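Local coordinates for protein translation factor SUI1 homolog (Pyrococcus horikoshii, PDB 5ZCY) that probably acts as a translation initiation factor of the SUI1 (aIF1/eIF1) family that binds mRNA when protein synthesis begins in this archaeon, at residues Leu50-Ala54 against Thr66-Ile72; Leu57-Cys63 against Leu74-His78. All coordinates share one frame; numbering follows the deposited sequence.

Contact 1. Residues Leu50-Ala54 against Thr66-Ile72; sequences LEEIA and TAKNGRI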
loop_
_atom_site.group_PDB
_atom_site.type_symbol
_atom_site.label_atom_id
_atom_site.label_comp_id
_atom_site.label_asym_id
_atom_site.label_seq_id
_atom_site.Cartn_x
_atom_site.Cartn_y
_atom_site.Cartn_z
ATOM N N LEU A 50 10.264 1.283 2.789
ATOM C CA LEU A 50 8.923 0.778 2.956
ATOM C C LEU A 50 8.502 0.670 4.400
ATOM O O LEU A 50 7.293 0.727 4.661
ATOM C CB LEU A 50 8.748 -0.590 2.331
ATOM C CG LEU A 50 9.052 -0.660 0.863
ATOM C CD1 LEU A 50 8.659 -2.048 0.367
ATOM C CD2 LEU A 50 8.408 0.446 0.063
ATOM N N GLU A 51 9.443 0.446 5.342
ATOM C CA GLU A 51 9.082 0.417 6.775
ATOM C C GLU A 51 8.495 1.710 7.210
ATOM O O GLU A 51 7.525 1.793 7.958
ATOM C CB GLU A 51 10.302 0.079 7.662
ATOM C CG GLU A 51 10.844 -1.313 7.519
ATOM C CD GLU A 51 12.120 -1.607 8.384
ATOM O OE1 GLU A 51 12.926 -0.718 8.627
ATOM O OE2 GLU A 51 12.292 -2.739 8.836
ATOM N N GLU A 52 9.107 2.803 6.741
ATOM C CA GLU A 52 8.628 4.082 7.095
ATOM C C GLU A 52 7.237 4.436 6.554
ATOM O O GLU A 52 6.406 5.020 7.221
ATOM C CB GLU A 52 9.732 5.160 6.678
ATOM C CG GLU A 52 9.415 6.517 6.912
ATOM C CD GLU A 52 10.478 7.584 6.443
ATOM O OE1 GLU A 52 11.306 7.383 5.463
ATOM O OE2 GLU A 52 10.179 8.639 7.013
ATOM N N ILE A 53 7.099 4.085 5.291
ATOM C CA ILE A 53 5.778 4.278 4.633
ATOM C C ILE A 53 4.740 3.419 5.319
ATOM O O ILE A 53 3.650 3.966 5.587
ATOM C CB ILE A 53 5.865 3.957 3.105
ATOM C CG1 ILE A 53 6.836 4.970 2.463
ATOM C CG2 ILE A 53 4.474 3.998 2.477
ATOM C CD1 ILE A 53 7.238 4.654 1.065
ATOM N N ALA A 54 5.074 2.196 5.671
ATOM C CA ALA A 54 4.130 1.369 6.433
ATOM C C ALA A 54 3.756 1.997 7.733
ATOM O O ALA A 54 2.561 2.003 8.073
ATOM C CB ALA A 54 4.637 -0.011 6.603
ATOM N N THR A 66 2.963 -4.257 8.327
ATOM C CA THR A 66 4.403 -4.534 8.262
ATOM C C THR A 66 4.884 -4.194 6.863
ATOM O O THR A 66 4.129 -4.054 5.926
ATOM C CB THR A 66 4.651 -6.009 8.592
ATOM O OG1 THR A 66 6.063 -6.216 8.903
ATOM C CG2 THR A 66 4.191 -6.970 7.552
ATOM N N ALA A 67 6.176 -4.042 6.698
ATOM C CA ALA A 67 6.842 -4.115 5.452
ATOM C C ALA A 67 7.671 -5.370 5.458
ATOM O O ALA A 67 8.497 -5.603 6.371
ATOM C CB ALA A 67 7.736 -2.870 5.247
ATOM N N LYS A 68 7.494 -6.168 4.419
ATOM C CA LYS A 68 8.329 -7.356 4.250
ATOM C C LYS A 68 8.370 -7.842 2.853
ATOM O O LYS A 68 7.378 -7.714 2.146
ATOM C CB LYS A 68 8.046 -8.412 5.252
ATOM C CG LYS A 68 6.654 -8.898 5.288
ATOM C CD LYS A 68 6.615 -10.356 5.841
ATOM C CE LYS A 68 5.223 -10.693 6.328
ATOM N NZ LYS A 68 5.196 -11.704 7.435
ATOM N N ASN A 69 9.546 -8.354 2.426
ATOM C CA ASN A 69 9.671 -8.937 1.106
ATOM C C ASN A 69 9.232 -7.987 -0.016
ATOM O O ASN A 69 8.660 -8.426 -1.012
ATOM C CB ASN A 69 8.942 -10.285 1.031
ATOM C CG ASN A 69 9.465 -11.299 2.061
ATOM O OD1 ASN A 69 10.637 -11.299 2.371
ATOM N ND2 ASN A 69 8.581 -12.141 2.593
ATOM N N GLY A 70 9.552 -6.708 0.134
ATOM C CA GLY A 70 9.286 -5.741 -0.883
ATOM C C GLY A 70 7.846 -5.235 -1.023
ATOM O O GLY A 70 7.477 -4.519 -1.951
ATOM N N ARG A 71 7.068 -5.575 0.000
ATOM C CA ARG A 71 5.654 -5.226 -0.000
ATOM C C ARG A 71 5.257 -4.629 1.336
ATOM O O ARG A 71 5.899 -4.870 2.325
ATOM C CB ARG A 71 4.767 -6.443 -0.166
ATOM C CG ARG A 71 5.153 -7.421 -1.268
ATOM C CD ARG A 71 4.060 -8.457 -1.498
ATOM N NE ARG A 71 3.549 -9.147 -0.313
ATOM C CZ ARG A 71 2.520 -10.038 -0.322
ATOM N NH1 ARG A 71 1.909 -10.317 -1.469
ATOM N NH2 ARG A 71 2.108 -10.593 0.793
ATOM N N ILE A 72 4.211 -3.791 1.362
ATOM C CA ILE A 72 3.616 -3.357 2.602
ATOM C C ILE A 72 2.314 -4.138 2.769
ATOM O O ILE A 72 1.549 -4.288 1.827
ATOM C CB ILE A 72 3.313 -1.872 2.563
ATOM C CG1 ILE A 72 4.673 -1.068 2.427
ATOM C CG2 ILE A 72 2.487 -1.391 3.755
ATOM C CD1 ILE A 72 4.539 0.393 2.193
HETATM O O HOH W 1 9.881 -4.959 8.815
#

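Contact 2. Residues Leu57-Cys63 against Leu74-His78; sequences LKAKLAC and LQGDH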
loop_
_atom_site.group_PDB
_atom_site.type_symbol
_atom_site.label_atom_id
_atom_site.label_comp_id
_atom_site.label_asym_id
_atom_site.label_seq_id
_atom_site.Cartn_x
_atom_site.Cartn_y
_atom_site.Cartn_z
ATOM N N LEU A 57 1.262 4.836 7.156
ATOM C CA LEU A 57 -0.100 4.418 6.787
ATOM C C LEU A 57 -0.736 3.766 7.985
ATOM O O LEU A 57 -1.985 4.018 8.137
ATOM C CB LEU A 57 0.071 3.387 5.648
ATOM C CG LEU A 57 0.466 3.958 4.317
ATOM C CD1 LEU A 57 0.758 2.797 3.350
ATOM C CD2 LEU A 57 -0.441 4.971 3.683
ATOM N N LYS A 58 -0.045 2.978 8.759
ATOM C CA LYS A 58 -0.529 2.298 10.037
ATOM C C LYS A 58 -1.054 3.379 10.988
ATOM O O LYS A 58 -2.104 3.194 11.626
ATOM C CB LYS A 58 0.510 1.422 10.744
ATOM C CG LYS A 58 0.793 0.099 9.993
ATOM C CD LYS A 58 2.079 -0.585 10.413
ATOM C CE LYS A 58 2.037 -1.067 11.867
ATOM N NZ LYS A 58 3.351 -1.685 12.164
ATOM N N ALA A 59 -0.354 4.471 11.089
ATOM C CA ALA A 59 -0.773 5.538 12.005
ATOM C C ALA A 59 -1.980 6.230 11.486
ATOM O O ALA A 59 -2.925 6.473 12.295
ATOM C CB ALA A 59 0.396 6.509 12.222
ATOM N N LYS A 60 -2.095 6.517 10.182
ATOM C CA LYS A 60 -3.197 7.171 9.615
ATOM C C LYS A 60 -4.486 6.344 9.750
ATOM O O LYS A 60 -5.543 6.883 10.034
ATOM C CB LYS A 60 -3.017 7.551 8.141
ATOM C CG LYS A 60 -1.965 8.633 7.823
ATOM C CD LYS A 60 -1.475 8.455 6.380
ATOM C CE LYS A 60 -0.875 9.695 5.713
ATOM N NZ LYS A 60 -1.058 9.536 4.240
ATOM N N LEU A 61 -4.356 5.012 9.593
ATOM C CA LEU A 61 -5.520 4.114 9.612
ATOM C C LEU A 61 -5.717 3.479 11.006
ATOM O O LEU A 61 -6.699 2.684 11.150
ATOM C CB LEU A 61 -5.245 3.034 8.551
ATOM C CG LEU A 61 -5.243 3.427 7.133
ATOM C CD1 LEU A 61 -4.585 2.441 6.214
ATOM C CD2 LEU A 61 -6.684 3.816 6.607
ATOM N N ALA A 62 -4.830 3.645 11.975
ATOM C CA ALA A 62 -4.846 2.915 13.305
ATOM C C ALA A 62 -5.014 1.455 13.106
ATOM O O ALA A 62 -5.927 0.809 13.626
ATOM C CB ALA A 62 -5.954 3.440 14.226
ATOM N N CYS A 63 -4.180 0.891 12.255
ATOM C CA CYS A 63 -4.262 -0.553 11.896
ATOM C C CYS A 63 -2.930 -1.207 12.070
ATOM O O CYS A 63 -1.867 -0.473 12.119
ATOM C CB CYS A 63 -4.761 -0.776 10.438
ATOM S SG CYS A 63 -3.693 -0.228 9.152
ATOM N N LEU A 74 -1.066 -4.322 5.298
ATOM C CA LEU A 74 -1.893 -3.617 6.276
ATOM C C LEU A 74 -3.032 -4.484 6.746
ATOM O O LEU A 74 -3.676 -5.171 5.922
ATOM C CB LEU A 74 -2.504 -2.323 5.742
ATOM C CG LEU A 74 -1.491 -1.332 5.182
ATOM C CD1 LEU A 74 -2.171 -0.176 4.527
ATOM C CD2 LEU A 74 -0.575 -0.815 6.278
ATOM N N GLN A 75 -3.334 -4.478 8.033
ATOM C CA GLN A 75 -4.506 -5.186 8.561
ATOM C C GLN A 75 -5.795 -4.512 8.082
ATOM O O GLN A 75 -5.916 -3.293 8.236
ATOM C CB GLN A 75 -4.477 -5.038 10.088
ATOM C CG GLN A 75 -5.709 -5.413 10.846
ATOM C CD GLN A 75 -5.677 -5.046 12.297
ATOM O OE1 GLN A 75 -5.074 -4.053 12.805
ATOM N NE2 GLN A 75 -6.418 -5.828 13.036
ATOM N N GLY A 76 -6.671 -5.266 7.493
ATOM C CA GLY A 76 -7.938 -4.798 6.966
ATOM C C GLY A 76 -7.922 -4.438 5.539
ATOM O O GLY A 76 -6.840 -4.470 4.950
ATOM N N ASP A 77 -9.054 -4.116 4.959
ATOM C CA ASP A 77 -9.210 -3.722 3.561
ATOM C C ASP A 77 -9.277 -2.202 3.519
ATOM O O ASP A 77 -10.252 -1.580 4.036
ATOM C CB ASP A 77 -10.515 -4.293 2.975
ATOM C CG ASP A 77 -10.721 -4.007 1.547
ATOM O OD1 ASP A 77 -10.138 -3.042 0.979
ATOM O OD2 ASP A 77 -11.524 -4.777 0.924
ATOM N N HIS A 78 -8.176 -1.570 2.996
ATOM C CA HIS A 78 -8.079 -0.092 2.931
ATOM C C HIS A 78 -8.083 0.405 1.580
ATOM O O HIS A 78 -7.593 1.513 1.282
ATOM C CB HIS A 78 -6.847 0.361 3.804
ATOM C CG HIS A 78 -6.961 -0.065 5.213
ATOM N ND1 HIS A 78 -7.941 0.419 5.997
ATOM C CD2 HIS A 78 -6.372 -1.100 5.920
ATOM C CE1 HIS A 78 -7.917 -0.208 7.171
ATOM N NE2 HIS A 78 -6.965 -1.106 7.139
#

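Contact 1. Residues Leu50-Ala54 against Thr66-Ile72
Leu-50 and Ile-72 lead the meeting of a helix with a beta hairpin, part of the alpha/beta sandwich of the SUI1 fold, in which helices 50-61 and 82-88 pack on a mixed sheet. Segment 50-54 runs nearly antiparallel to strand segment 66-68, at 158°, with the axes 7.2 Å apart. So close an approach needs small residues, and Ala-67 supplies one: its CB touches Leu-50 CB at 3.8 Å and rests near the Leu-50 carbonyl, which is itself used inside the helix by Ala-54 N. Beyond CB, Leu-50 has CG anti to its carbonyl carbon (chi1 -58°), and the extended chi2 (-173°) then sends CD1 to the hairpin turn, where it meets Gly-70 C at 3.6 Å. The turn is type I', and Gly-70 takes a positive phi there, which a residue with no side chain adopts without strain.

Ile-72 faces the helix with both branches. Its CG2 lies 3.8 Å from Ala-54 CB, a methyl short enough to let the strand in, while CD1 reaches Ile-53 CG2 at 3.6 Å, the two isoleucine side chains crossing at about a right angle. Beta-branched isoleucine fits a buried strand position of this kind, filling the space on two sides at once; Ile-40 of the neighbouring strand touches it as well. Arg-71, the residue before it, turns from the helix to form salt bridges with Glu-29 and Glu-73. Beside Glu-51 no direct hydrogen bond joins helix and hairpin; one water donates to Ala-67 O at 2.9 Å and to Glu-51 OE2 at 3.3 Å.

Contact 2. Residues Leu57-Cys63 against Leu74-His78
Leu-61 meets the ring of His-78 with its methyl groups, the two side chains coming from opposite directions. CD1 stands over one face, 3.9 Å from the ring centroid and 22° off the normal, in a CH-pi contact whose closest atom is CG of His-78; CD2 lies nearer ND1. That same CD1 touches CD1 of Leu-74, so one methyl group serves both the aromatic ring and the aliphatic core.

Cys-63 can be followed outward from its backbone. Its CB sits 3.5 Å from the carbonyl O of Gln-75. SG, turned between the backbone N and the carbonyl carbon (chi1 67°), then lies beside Leu-74 CB and approaches NE2 of His-78 at 3.9 Å, oblique to the ring. A small, weakly polar thiol suits a place shared by a leucine and an imidazole. The chain reaches it through Ala-62, whose positive phi ends the helix; in the SUI1 alpha/beta fold this exit leads from helix 50-61 back into the edge strand of the sheet it packs on.

Gln-75 O also accepts a hydrogen bond from His-78 NE2, 2.7 Å long and bent to 141° at the hydrogen, with the acceptor near the ring plane. This bond, with the Leu-61 methyl over the face, limits the rotation of the imidazole and closes the turn after strand 71-75, where a CB at Gly-76 would press on the preceding carbonyl O and on His-78 NE2. With an alanine in place of His-78, Gln-75 O would probably lose this donor and a gap would open against the Leu-61 methyls. One turn earlier, Lys-58 lays its aliphatic CG against Leu-74 CD2 at 4.1 Å, while its NZ hydrogen-bonds to Gly-65 O.

How the contacts relate
Contacts 1 and 2 have centres 12 Å apart and share two elements, helix 50-61 and strand 71-75. Contact 1 uses the first residues of each, together with strand 65-68; contact 2 uses the last turns of the helix and the end of the strand, with the residues that follow. Along the chain the segments alternate, 50-54, 57-63, 66-72, 74-78, so the earlier helical piece meets the hairpin turn and strands, the later one the strand's end and beyond. Both therefore fasten one helix to one side of the sheet at two successive levels, and helix 82-88 joins the packing through Leu-85, which touches Leu-57 and Leu-61. Together they form part of the compact core of this small single-domain factor.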